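Ribonucleoside-diphosphate reductase subunit beta (Clostridium botulinum, PDB 6ZJK) probably forms the di-iron R2 subunit of a ribonucleotide reductase, whose radical supports reduction of ribonucleoside diphosphates to the deoxyribonucleotides needed for DNA. Local coordinates at residues V151-P154 against I155-D158; Y207-S210 against G211-F214. All blocks are in the same frame, centred on the assembly; numbering follows the deposited sequence.

In the fold
Both contacts join side chains three to five residues apart along one run of chain, and together they illustrate how the chemistry of a helix follows its position. Contact 1 lies at the surface, its centre about 26 Å from the centre of the chain, where helix 154-161 begins after helix 124-151 has ended; polar groups dominate it, with a side-chain amide serving the first helical N-H groups and an ion pair beside it. Contact 2 is buried, its centre about 10 Å from the same point, in the second half of the long helix 190-220, and is chiefly aromatic, close to the iron site. The centres are about 23 Å apart, and no helix is shared.

Contact 1: residues V151-P154 against I155-D158; sequences VTNP and ITRD
An N-cap joins Asn153 to Thr156 and Ile155 at the surface turn where the chain leaves helix 124-151 and starts helix 154-161. Asn153 holds CG between its backbone N and carbonyl carbon (chi1 62°), which folds the amide back over the first turn. There Asn153 OD1 accepts from Thr156 N at 3.2 Å, almost straight at the hydrogen (173°) although the donor stands above the carbonyl plane. Ile155 N adds a weak, bent bond to the same oxygen, and the Thr156 hydroxyl another weak one. Thr152 crosses Thr156 at about a right angle, its OG1 lying 3.2 Å from Thr156 CB. The first regular turn then closes through Arg157 N to Asn153 O (3.0 Å) and Asp158 N to Pro154 O (3.2 Å). Over one face of the Arg157 guanidinium sits Pro154, with CA above its centre; at its edge, Arg157 NE reaches Asp158 OD1 at 3.2 Å in a salt bridge. A second carboxylate, Asp149, takes Arg157 NH1 and so ties the new helix back to the last turn of helix 124-151. Arg157 also packs on Asn52 of the second subunit, so this helix start lies next to the subunit interface, while Thr152 touches the loop at Phe85.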
loop_
_atom_site.group_PDB
_atom_site.type_symbol
_atom_site.label_atom_id
_atom_site.label_comp_id
_atom_site.label_asym_id
_atom_site.label_seq_id
_atom_site.Cartn_x
_atom_site.Cartn_y
_atom_site.Cartn_z
ATOM N N VAL A 151 -9.110 24.098 -9.493
ATOM C CA VAL A 151 -8.856 25.535 -9.567
ATOM C C VAL A 151 -8.631 26.042 -10.985
ATOM O O VAL A 151 -8.632 27.260 -11.191
ATOM C CB VAL A 151 -7.641 25.967 -8.712
ATOM C CG1 VAL A 151 -7.746 25.410 -7.289
ATOM C CG2 VAL A 151 -6.330 25.531 -9.357
ATOM N N THR A 152 -8.490 25.169 -11.979
ATOM C CA THR A 152 -8.280 25.637 -13.347
ATOM C C THR A 152 -8.929 24.661 -14.327
ATOM O O THR A 152 -9.506 23.643 -13.937
ATOM C CB THR A 152 -6.777 25.870 -13.611
ATOM O OG1 THR A 152 -6.603 26.623 -14.829
ATOM C CG2 THR A 152 -6.013 24.548 -13.676
ATOM N N ASN A 153 -8.884 25.001 -15.612
ATOM C CA ASN A 153 -9.605 24.248 -16.635
ATOM C C ASN A 153 -8.737 23.123 -17.189
ATOM O O ASN A 153 -7.531 23.061 -16.915
ATOM C CB ASN A 153 -10.066 25.211 -17.730
ATOM C CG ASN A 153 -8.921 25.882 -18.415
ATOM O OD1 ASN A 153 -8.157 25.236 -19.136
ATOM N ND2 ASN A 153 -8.732 27.169 -18.129
ATOM N N PRO A 154 -9.325 22.185 -17.963
ATOM C CA PRO A 154 -8.549 21.006 -18.399
ATOM C C PRO A 154 -7.307 21.335 -19.216
ATOM O O PRO A 154 -6.319 20.594 -19.134
ATOM C CB PRO A 154 -9.560 20.216 -19.260
ATOM C CG PRO A 154 -10.871 20.597 -18.761
ATOM C CD PRO A 154 -10.738 22.065 -18.382
ATOM N N ILE A 155 -7.335 22.393 -20.033
ATOM C CA ILE A 155 -6.164 22.613 -20.875
ATOM C C ILE A 155 -4.990 23.118 -20.041
ATOM O O ILE A 155 -3.886 22.564 -20.101
ATOM C CB ILE A 155 -6.507 23.573 -22.028
ATOM C CG1 ILE A 155 -7.584 22.960 -22.913
ATOM C CG2 ILE A 155 -5.290 23.840 -22.887
ATOM C CD1 ILE A 155 -7.059 22.239 -24.124
ATOM N N THR A 156 -5.197 24.053 -19.105
ATOM C CA THR A 156 -4.172 24.517 -18.167
ATOM C C THR A 156 -3.652 23.378 -17.294
ATOM O O THR A 156 -2.463 23.345 -16.961
ATOM C CB THR A 156 -4.731 25.641 -17.294
ATOM O OG1 THR A 156 -5.165 26.719 -18.129
ATOM C CG2 THR A 156 -3.675 26.137 -16.320
ATOM N N ARG A 157 -4.591 22.541 -16.833
ATOM C CA ARG A 157 -4.274 21.412 -15.963
ATOM C C ARG A 157 -3.245 20.492 -16.598
ATOM O O ARG A 157 -2.256 20.104 -15.949
ATOM C CB ARG A 157 -5.556 20.626 -15.661
ATOM C CG ARG A 157 -5.401 19.351 -14.869
ATOM C CD ARG A 157 -6.654 18.438 -15.048
ATOM N NE ARG A 157 -6.741 17.859 -16.385
ATOM C CZ ARG A 157 -7.876 17.548 -17.003
ATOM N NH1 ARG A 157 -9.046 17.767 -16.417
ATOM N NH2 ARG A 157 -7.841 17.015 -18.211
ATOM N N ASP A 158 -3.469 20.132 -17.874
ATOM C CA ASP A 158 -2.581 19.206 -18.575
ATOM C C ASP A 158 -1.227 19.846 -18.847
ATOM O O ASP A 158 -0.212 19.142 -18.897
ATOM C CB ASP A 158 -3.222 18.730 -19.897
ATOM C CG ASP A 158 -4.285 17.624 -19.704
ATOM O OD1 ASP A 158 -4.537 17.192 -18.558
ATOM O OD2 ASP A 158 -4.888 17.187 -20.718
#

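Contact 2: residues Y207-S210 against G211-F214; sequences YFYS and GFSF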
loop_
_atom_site.group_PDB
_atom_site.type_symbol
_atom_site.label_atom_id
_atom_site.label_comp_id
_atom_site.label_asym_id
_atom_site.label_seq_id
_atom_site.Cartn_x
_atom_site.Cartn_y
_atom_site.Cartn_z
ATOM N N TYR A 207 13.614 17.572 -0.074
ATOM C CA TYR A 207 12.939 18.061 -1.282
ATOM C C TYR A 207 11.512 18.493 -0.970
ATOM O O TYR A 207 11.089 19.576 -1.376
ATOM C CB TYR A 207 12.943 17.003 -2.398
ATOM C CG TYR A 207 14.321 16.503 -2.806
ATOM C CD1 TYR A 207 15.458 17.272 -2.595
ATOM C CD2 TYR A 207 14.483 15.246 -3.384
ATOM C CE1 TYR A 207 16.720 16.807 -2.957
ATOM C CE2 TYR A 207 15.740 14.773 -3.750
ATOM C CZ TYR A 207 16.853 15.557 -3.530
ATOM O OH TYR A 207 18.110 15.108 -3.887
ATOM N N PHE A 208 10.838 17.720 -0.155
ATOM C CA PHE A 208 9.508 18.041 0.158
ATOM C C PHE A 208 9.385 19.260 1.019
ATOM O O PHE A 208 8.487 19.996 0.851
ATOM C CB PHE A 208 8.720 16.837 0.701
ATOM C CG PHE A 208 7.837 16.207 -0.304
ATOM C CD1 PHE A 208 6.621 16.725 -0.590
ATOM C CD2 PHE A 208 8.243 15.145 -0.981
ATOM C CE1 PHE A 208 5.845 16.160 -1.544
ATOM C CE2 PHE A 208 7.484 14.583 -1.949
ATOM C CZ PHE A 208 6.286 15.098 -2.221
ATOM N N TYR A 209 10.293 19.442 1.955
ATOM C CA TYR A 209 10.281 20.582 2.864
ATOM C C TYR A 209 10.498 21.873 2.106
ATOM O O TYR A 209 9.940 22.840 2.410
ATOM C CB TYR A 209 11.218 20.367 4.060
ATOM C CG TYR A 209 10.552 19.578 5.137
ATOM C CD1 TYR A 209 10.449 18.239 5.051
ATOM C CD2 TYR A 209 9.994 20.185 6.202
ATOM C CE1 TYR A 209 9.812 17.507 6.007
ATOM C CE2 TYR A 209 9.357 19.468 7.171
ATOM C CZ TYR A 209 9.270 18.122 7.046
ATOM O OH TYR A 209 8.642 17.422 7.981
ATOM N N SER A 210 11.303 21.834 1.093
ATOM C CA SER A 210 11.468 22.995 0.223
ATOM C C SER A 210 10.156 23.370 -0.462
ATOM O O SER A 210 9.832 24.555 -0.598
ATOM C CB SER A 210 12.550 22.719 -0.816
ATOM O OG SER A 210 12.596 23.744 -1.811
ATOM N N GLY A 211 9.439 22.368 -0.968
ATOM C CA GLY A 211 8.185 22.655 -1.649
ATOM C C GLY A 211 7.134 23.223 -0.711
ATOM O O GLY A 211 6.390 24.142 -1.084
ATOM N N PHE A 212 7.095 22.715 0.516
ATOM C CA PHE A 212 6.108 23.189 1.448
ATOM C C PHE A 212 6.288 24.660 1.737
ATOM O O PHE A 212 5.352 25.359 1.875
ATOM C CB PHE A 212 6.057 22.453 2.808
ATOM C CG PHE A 212 5.873 20.976 2.744
ATOM C CD1 PHE A 212 4.961 20.407 1.911
ATOM C CD2 PHE A 212 6.614 20.157 3.541
ATOM C CE1 PHE A 212 4.815 19.048 1.835
ATOM C CE2 PHE A 212 6.486 18.803 3.485
ATOM C CZ PHE A 212 5.570 18.249 2.624
ATOM N N SER A 213 7.511 25.127 1.866
ATOM C CA SER A 213 7.706 26.530 2.220
ATOM C C SER A 213 7.162 27.474 1.153
ATOM O O SER A 213 6.824 28.620 1.476
ATOM C CB SER A 213 9.190 26.822 2.501
ATOM O OG SER A 213 9.989 26.736 1.335
ATOM N N PHE A 214 7.046 27.025 -0.107
ATOM C CA PHE A 214 6.442 27.877 -1.132
ATOM C C PHE A 214 4.953 28.082 -0.873
ATOM O O PHE A 214 4.463 29.223 -0.872
ATOM C CB PHE A 214 6.667 27.299 -2.534
ATOM C CG PHE A 214 5.896 28.035 -3.621
ATOM C CD1 PHE A 214 6.325 29.283 -4.054
ATOM C CD2 PHE A 214 4.757 27.484 -4.199
ATOM C CE1 PHE A 214 5.626 29.984 -5.035
ATOM C CE2 PHE A 214 4.040 28.172 -5.187
ATOM C CZ PHE A 214 4.479 29.423 -5.600
#
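The Phe212 ring meets two aromatic neighbours from the preceding turn of helix 190-220, each in a different way. Toward Tyr209 it presents an edge: Phe212 CE2 stands 4.2 Å above the centre of the Tyr209 ring, and planes inclined at 76° make the pair T-shaped (edge-to-face). With Phe208 the planes meet at 41°, an oblique pairing in which Phe212 CZ comes 3.7 Å from Phe208 CD1. Phe212 CG is anti to its own carbonyl carbon (chi1 -55°), which lays the ring back along the helix so that one face rests over Phe208 O, 3.2 Å from the ring plane. That same oxygen accepts from Phe212 N at 3.1 Å, the usual i to i+4 bond. Farther round the helix, the buried Ser213 donates from OG to Ser210 O at 2.9 Å, giving that hydroxyl a partner inside its own helix, while Ser210 OG is hydrogen-bonded to Glu279. Tyr209 also makes a cation-pi contact with Arg310. The side chain of Phe208 lies about 4 Å from a bound iron ion and packs on Asp107 and Glu238, both iron ligands. The result is an aromatic cluster built on one helix of the ferritin-like helical bundle, beside the di-iron site characteristic of R2 proteins.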